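Local coordinates for protein phospholipase C-beta (PLC-beta) (Sepia officinalis, PDB 3QR0) that belongs to the multidomain phospholipase C-beta family, combining PH, EF-hand, TIM-barrel X/Y and C2 modules in one chain that carries a bound calcium ion, at residues 161-166 with 176-180. Sequence-based numbering, arbitrary orientation.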
loop_
_atom_site.group_PDB
_atom_site.type_symbol
_atom_site.label_atom_id
_atom_site.label_comp_id
_atom_site.label_asym_id
_atom_site.label_seq_id
_atom_site.Cartn_x
_atom_site.Cartn_y
_atom_site.Cartn_z
ATOM N N ARG A 161 15.473 -8.160 -17.080
ATOM C CA ARG A 161 15.909 -6.866 -17.577
ATOM C C ARG A 161 17.167 -7.041 -18.432
ATOM O O ARG A 161 17.243 -6.533 -19.554
ATOM C CB ARG A 161 16.188 -5.878 -16.447
ATOM C CG ARG A 161 16.313 -4.465 -16.975
ATOM C CD ARG A 161 16.830 -3.482 -15.968
ATOM N NE ARG A 161 17.425 -2.325 -16.639
ATOM C CZ ARG A 161 17.664 -1.146 -16.070
ATOM N NH1 ARG A 161 17.347 -0.922 -14.799
ATOM N NH2 ARG A 161 18.217 -0.178 -16.789
ATOM N N LEU A 162 18.138 -7.776 -17.900
ATOM C CA LEU A 162 19.411 -7.982 -18.584
ATOM C C LEU A 162 19.285 -8.740 -19.910
ATOM O O LEU A 162 20.003 -8.432 -20.865
ATOM C CB LEU A 162 20.405 -8.697 -17.661
ATOM C CG LEU A 162 20.901 -7.847 -16.487
ATOM C CD1 LEU A 162 21.715 -8.691 -15.528
ATOM C CD2 LEU A 162 21.723 -6.652 -16.977
ATOM N N THR A 163 18.379 -9.714 -19.967
ATOM C CA THR A 163 18.230 -10.564 -21.150
ATOM C C THR A 163 17.157 -10.087 -22.143
ATOM O O THR A 163 16.983 -10.697 -23.194
ATOM C CB THR A 163 17.936 -12.025 -20.756
ATOM O OG1 THR A 163 16.696 -12.107 -20.037
ATOM C CG2 THR A 163 19.069 -12.578 -19.904
ATOM N N THR A 164 16.441 -9.012 -21.819
ATOM C CA THR A 164 15.460 -8.445 -22.753
ATOM C C THR A 164 15.744 -6.972 -23.027
ATOM O O THR A 164 16.009 -6.597 -24.165
ATOM C CB THR A 164 14.005 -8.632 -22.256
ATOM O OG1 THR A 164 13.769 -7.811 -21.105
ATOM C CG2 THR A 164 13.743 -10.090 -21.908
ATOM N N VAL A 165 15.707 -6.144 -21.986
ATOM C CA VAL A 165 15.912 -4.700 -22.147
ATOM C C VAL A 165 17.343 -4.364 -22.559
ATOM O O VAL A 165 17.561 -3.605 -23.507
ATOM C CB VAL A 165 15.592 -3.924 -20.852
ATOM C CG1 VAL A 165 15.802 -2.425 -21.064
ATOM C CG2 VAL A 165 14.173 -4.210 -20.391
ATOM N N GLU A 166 18.311 -4.932 -21.844
ATOM C CA GLU A 166 19.726 -4.583 -22.020
ATOM C C GLU A 166 20.460 -5.441 -23.044
ATOM O O GLU A 166 21.615 -5.161 -23.364
ATOM C CB GLU A 166 20.466 -4.690 -20.685
ATOM C CG GLU A 166 19.844 -3.889 -19.552
ATOM C CD GLU A 166 19.790 -2.401 -19.839
ATOM O OE1 GLU A 166 20.678 -1.898 -20.560
ATOM O OE2 GLU A 166 18.862 -1.737 -19.333
ATOM N N ALA A 176 26.123 -3.242 -18.767
ATOM C CA ALA A 176 24.711 -3.243 -18.380
ATOM C C ALA A 176 24.501 -3.892 -17.010
ATOM O O ALA A 176 23.650 -3.456 -16.239
ATOM C CB ALA A 176 23.872 -3.949 -19.435
ATOM N N ILE A 177 25.283 -4.930 -16.716
ATOM C CA ILE A 177 25.202 -5.624 -15.432
ATOM C C ILE A 177 25.624 -4.689 -14.301
ATOM O O ILE A 177 24.946 -4.597 -13.282
ATOM C CB ILE A 177 26.091 -6.893 -15.391
ATOM C CG1 ILE A 177 25.721 -7.855 -16.526
ATOM C CG2 ILE A 177 25.945 -7.592 -14.046
ATOM C CD1 ILE A 177 26.617 -9.064 -16.621
ATOM N N GLN A 178 26.737 -3.985 -14.496
ATOM C CA GLN A 178 27.240 -3.052 -13.485
ATOM C C GLN A 178 26.301 -1.866 -13.244
ATOM O O GLN A 178 26.039 -1.514 -12.092
ATOM C CB GLN A 178 28.645 -2.559 -13.849
ATOM C CG GLN A 178 29.733 -3.575 -13.531
ATOM C CD GLN A 178 31.091 -3.191 -14.086
ATOM O OE1 GLN A 178 31.197 -2.391 -15.019
ATOM N NE2 GLN A 178 32.145 -3.770 -13.515
ATOM N N LYS A 179 25.791 -1.261 -14.317
ATOM C CA LYS A 179 24.909 -0.091 -14.182
ATOM C C LYS A 179 23.603 -0.422 -13.455
ATOM O O LYS A 179 23.068 0.418 -12.741
ATOM C CB LYS A 179 24.606 0.556 -15.542
ATOM C CG LYS A 179 23.566 -0.160 -16.386
ATOM C CD LYS A 179 23.164 0.646 -17.605
ATOM C CE LYS A 179 22.012 -0.034 -18.333
ATOM N NZ LYS A 179 21.770 0.546 -19.678
ATOM N N CYS A 180 23.092 -1.640 -13.643
ATOM C CA CYS A 180 21.856 -2.057 -12.975
ATOM C C CYS A 180 22.053 -2.284 -11.471
ATOM O O CYS A 180 21.079 -2.248 -10.718
ATOM C CB CYS A 180 21.282 -3.324 -13.624
ATOM S SG CYS A 180 20.595 -3.089 -15.298
HETATM O O HOH W 1 18.615 0.796 -20.189
#
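How one carboxylate can serve two cations is well illustrated where helix 151-165 meets helix 174-181, a helix-loop-helix pair in the EF-hand region. E166, just past a wider pi-type turn closed by its N to the O of R161 (3.0 Å), folds its side chain through two m rotamers. E166 OE2 thereby accepts hydrogen bonds from R161 NE and NH2, each at 3.1 Å and part of a salt bridge, from an arginine extended t,t,t. The K179 side chain departs with chi1 p and then runs fully extended, bringing NZ to 2.8 Å from E166 OE1 in a second salt bridge; a water donates to E166 OE2 and accepts from K179 NZ. Beside the charges, L162 (m,t) sets CD2 4.2 Å from A176 CB and from I177 CG1, and 4.1 Å from C180 SG. That sulfur of C180 also lies over one guanidinium face, 3.5 Å from R161 NE. The buried E166 carboxylate is thus compensated by two cations, tying the two segments together next to an apolar patch, while K179, shared with D61, extends the network to the PH-domain region.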